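Local coordinates for iron-only hydrogenase system regulator (Thermotoga maritima, PDB 2NZC), which is of uncharacterised function but may regulate the iron-only hydrogenase system, at the interface of chains A and B and the interface of chains A and C. Sequence-based numbering; all coordinates share one arbitrary frame. Chains: chain A/B/C, Hypothetical protein.

Contact 1: the interface of chains A and B. Residues chain A 7, 36, 54, 56, 82; chain B 41, 43, 45-46.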
# COMPACT_ATOMS: atom_id res chain seq x y z
N PHE A 7 -2.41 -16.65 -7.41
CA PHE A 7 -1.95 -15.48 -6.66
C PHE A 7 -0.92 -15.85 -5.62
O PHE A 7 -1.03 -16.90 -4.97
CB PHE A 7 -3.15 -14.78 -5.99
CG PHE A 7 -4.10 -14.17 -6.97
CD1 PHE A 7 -5.11 -14.93 -7.55
CD2 PHE A 7 -3.97 -12.83 -7.32
CE1 PHE A 7 -5.99 -14.37 -8.48
CE2 PHE A 7 -4.83 -12.27 -8.24
CZ PHE A 7 -5.84 -13.04 -8.81
N LEU A 36 0.88 -7.20 -9.42
CA LEU A 36 -0.42 -6.55 -9.34
C LEU A 36 -0.39 -5.41 -8.32
O LEU A 36 -1.28 -4.53 -8.30
CB LEU A 36 -1.47 -7.60 -8.92
CG LEU A 36 -1.71 -8.82 -9.81
CD1 LEU A 36 -2.87 -9.65 -9.24
CD2 LEU A 36 -2.00 -8.42 -11.23
N VAL A 54 2.07 -8.35 -4.56
CA VAL A 54 1.13 -9.36 -4.94
C VAL A 54 1.35 -9.67 -6.41
O VAL A 54 1.39 -8.74 -7.24
CB VAL A 54 -0.33 -8.87 -4.69
CG1 VAL A 54 -1.33 -9.93 -5.16
CG2 VAL A 54 -0.51 -8.55 -3.20
N LYS A 56 0.27 -12.39 -9.82
CA LYS A 56 -0.51 -13.50 -10.31
C LYS A 56 0.32 -14.16 -11.39
O LYS A 56 0.51 -13.57 -12.46
CB LYS A 56 -1.86 -13.06 -10.91
CG LYS A 56 -2.68 -14.27 -11.40
CD LYS A 56 -3.95 -13.83 -12.09
CE LYS A 56 -4.90 -15.01 -12.25
NZ LYS A 56 -6.09 -14.55 -13.07
N LEU A 82 -1.63 -17.55 -2.22
CA LEU A 82 -2.92 -17.08 -1.71
C LEU A 82 -3.80 -18.26 -1.33
O LEU A 82 -4.42 -18.27 -0.25
CB LEU A 82 -3.61 -16.19 -2.73
CG LEU A 82 -4.94 -15.58 -2.29
CD1 LEU A 82 -4.67 -14.37 -1.44
CD2 LEU A 82 -5.80 -15.21 -3.48
N TYR B 41 -5.90 -5.42 0.13
CA TYR B 41 -6.00 -5.73 -1.29
C TYR B 41 -6.94 -6.90 -1.48
O TYR B 41 -6.57 -8.05 -1.19
CB TYR B 41 -4.62 -6.03 -1.90
CG TYR B 41 -4.66 -6.44 -3.36
CD1 TYR B 41 -4.70 -5.47 -4.38
CD2 TYR B 41 -4.67 -7.76 -3.73
CE1 TYR B 41 -4.73 -5.82 -5.71
CE2 TYR B 41 -4.73 -8.14 -5.13
CZ TYR B 41 -4.75 -7.16 -6.08
OH TYR B 41 -4.80 -7.51 -7.41
N VAL B 43 -8.98 -9.80 -3.45
CA VAL B 43 -8.76 -10.62 -4.62
C VAL B 43 -10.12 -11.23 -4.88
O VAL B 43 -10.41 -12.33 -4.43
CB VAL B 43 -7.74 -11.77 -4.36
CG1 VAL B 43 -7.46 -12.54 -5.66
CG2 VAL B 43 -6.45 -11.25 -3.66
N GLU B 45 -11.44 -12.51 -7.47
CA GLU B 45 -11.40 -13.77 -8.28
C GLU B 45 -11.44 -15.04 -7.44
O GLU B 45 -11.81 -16.10 -7.94
CB GLU B 45 -10.11 -13.84 -9.08
CG GLU B 45 -10.12 -13.10 -10.39
CD GLU B 45 -8.83 -13.33 -11.16
OE1 GLU B 45 -8.49 -14.51 -11.41
OE2 GLU B 45 -8.16 -12.32 -11.49
N GLU B 46 -11.04 -14.92 -6.18
CA GLU B 46 -10.88 -16.04 -5.27
C GLU B 46 -11.77 -15.91 -4.03
O GLU B 46 -11.69 -16.74 -3.13
CB GLU B 46 -9.40 -16.11 -4.79
CG GLU B 46 -8.34 -16.19 -5.90
CD GLU B 46 -8.59 -17.30 -6.91
OE1 GLU B 46 -8.28 -17.10 -8.11
OE2 GLU B 46 -9.09 -18.39 -6.53
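Strands 6-15 and 48-57 of chain A, with the loops carrying A:Leu36 and A:Leu82, meet strand 35-43 and the 3-10 helix 44-46 of chain B. The core is A:Phe7 against B:Val43. Methyl CG1 of B:Val43 sits over the centre of the A:Phe7 ring, 3.5 Å from its centroid, a CH-pi contact. That methyl is anti to its backbone N (chi1 -176°), which points it at the ring. The opposite face of the ring is covered by CG of A:Lys56 from its own chain. The aromatic ring is thus sandwiched between a methyl of the partner and an aliphatic stem.

Beyond the ring, A:Lys56 runs on as an extended chain and meets B:Glu45 tip to tip. Its ammonium NZ makes a salt bridge to carboxylate OE1 of B:Glu45 at 2.9 Å, on the syn lone pair of that oxygen. The bond to OE2 is weak. The same carboxylate has its CD at the edge of the A:Phe7 ring, 3.8 Å from CZ, with the two planes 72° apart. The salt bridge therefore borders the apolar patch.

A bend at chi2 (-52°) goes with B:Glu46 CG lying against A:Leu82 CD2, 3.6 Å away, and near CD1 of A:Phe7. CD2 of A:Leu82 also reaches CG1 of B:Val43, at 3.8 Å.

At the other end of the patch lies B:Tyr41. Its phenol OH is 3.4 Å from CD1 of A:Leu36, the two side chains crossing at about a right angle. Its ring carbon CE2 rests 3.8 Å from CG1 of A:Val54. These are packing contacts.

The whole interface is two-fold symmetric, so a twin patch exists with the chains exchanged. Whether this pairing is the biological dimer the structure alone does not show. The site lies at one end of the chain A sheet, where neighbouring strands present their side chains to the end of a chain B strand and the 3-10 helix after it.

Contact 2: the interface of chains A and C. Residues chain A 32-33, 35-37; chain C 42, 44.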
# COMPACT_ATOMS: atom_id res chain seq x y z
N SER A 32 7.68 -7.55 -14.03
CA SER A 32 6.66 -6.53 -13.75
C SER A 32 5.30 -6.91 -14.31
O SER A 32 4.29 -6.46 -13.80
CB SER A 32 7.07 -5.17 -14.29
OG SER A 32 7.39 -5.30 -15.66
N GLU A 33 5.28 -7.69 -15.40
CA GLU A 33 4.06 -8.17 -16.03
C GLU A 33 3.15 -8.86 -15.01
O GLU A 33 1.93 -8.78 -15.10
CB GLU A 33 4.41 -9.17 -17.14
CG GLU A 33 5.61 -8.78 -18.02
CD GLU A 33 6.95 -8.74 -17.27
OE1 GLU A 33 7.42 -9.79 -16.80
OE2 GLU A 33 7.54 -7.65 -17.17
N ILE A 35 3.15 -8.42 -11.67
CA ILE A 35 3.02 -7.75 -10.38
C ILE A 35 1.74 -6.96 -10.41
O ILE A 35 1.53 -6.16 -11.34
CB ILE A 35 4.21 -6.80 -10.11
CG1 ILE A 35 5.48 -7.60 -9.89
CG2 ILE A 35 3.91 -5.85 -8.88
CD1 ILE A 35 6.73 -6.74 -9.75
N LEU A 36 0.88 -7.20 -9.42
CA LEU A 36 -0.42 -6.55 -9.34
C LEU A 36 -0.39 -5.41 -8.32
O LEU A 36 -1.28 -4.53 -8.30
CB LEU A 36 -1.47 -7.60 -8.92
CG LEU A 36 -1.71 -8.82 -9.81
CD1 LEU A 36 -2.87 -9.65 -9.24
CD2 LEU A 36 -2.00 -8.42 -11.23
N LEU A 37 0.62 -5.41 -7.45
CA LEU A 37 0.64 -4.38 -6.38
C LEU A 37 2.03 -4.36 -5.83
O LEU A 37 2.59 -5.42 -5.54
CB LEU A 37 -0.29 -4.76 -5.22
CG LEU A 37 -0.32 -3.73 -4.06
CD1 LEU A 37 -0.89 -2.40 -4.56
CD2 LEU A 37 -1.10 -4.24 -2.87
N PRO C 42 -0.83 -1.12 -10.81
CA PRO C 42 -1.14 -1.11 -12.21
C PRO C 42 -2.63 -1.24 -12.47
O PRO C 42 -3.31 -1.98 -11.76
CB PRO C 42 -0.43 -2.36 -12.75
CG PRO C 42 0.55 -2.72 -11.77
CD PRO C 42 -0.00 -2.29 -10.45
N ARG C 44 -3.98 -2.47 -15.62
CA ARG C 44 -3.70 -3.00 -16.97
C ARG C 44 -4.88 -2.88 -17.93
O ARG C 44 -4.70 -2.68 -19.12
CB ARG C 44 -3.14 -4.42 -16.90
CG ARG C 44 -1.90 -4.44 -15.97
CD ARG C 44 -1.01 -5.63 -16.22
NE ARG C 44 0.30 -5.40 -15.61
CZ ARG C 44 0.59 -5.60 -14.33
NH1 ARG C 44 1.81 -5.35 -13.90
NH2 ARG C 44 -0.34 -6.04 -13.49
O HOH W 1 -3.05 -4.23 -10.28
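The guanidinium of C:Arg44 is the flat group at the centre, with the backbone carbonyl O of A:Ile35 at its edge, in plane. One face is covered by the carbonyl O of A:Glu33, 3.5 Å above the plane and over its centre. The opposite face rests on CB of C:Pro42 from its own chain. The proline thus backs the group while chain A supplies the other face and the edge.

C:Arg44 grips A:Ile35 end-on. Both NH1 and NH2 donate to the one carbonyl O, at 2.7 Å from NH1 and 2.9 Å from NH2. Neither bond is straight, with 147° at the NH1 hydrogen and 138° at that of NH2. NH1 lies in the carbonyl plane, whereas NH2 stands above it. The arginine chain is extended from CG to NE, which carries the guanidinium across to the 3-10 helix 32-34 of chain A. The carbonyl O of A:Ser32 is also close to NH1, but the N-H points elsewhere and no hydrogen bond forms. Main-chain carbonyls of A:Ser32, A:Glu33 and A:Ile35 lie about the group. Their partial negative charge would be expected to favour the cation.

On the chain A side, A:Ser32 OG donates to carboxylate OE2 of A:Glu33, meeting it from above its plane. That carboxylate does not touch the arginine.

Recognition here is largely of backbone, though this interface too may not be a biological one. A:Leu36 crosses C:Arg44 at about a right angle and sets its methyl CD2 beside NH2. Ring carbon CD of C:Pro42 packs against the carbonyl O of A:Leu36. A water joins the two chains there, 2.7 Å from A:Leu36 O and 2.7 Å from C:Pro42 O.

Contact 1 and contact 2 are close neighbours, with the centres of their C-alpha atoms about 11 Å apart. They share A:Leu36, which faces chain B in one and chain C in the other. Both use the same stretch of the partner: strand 35-43 of chain B and strand 37-43 of chain C, each with 3-10 helix 44-46. Contact 1 uses partner residues 41, 43, 45 and 46, while contact 2 uses 42 and 44. Chain A thus joins two partners through adjoining surfaces. The deposited assembly holds four copies; the structure alone does not show whether this tetramer is the biological form.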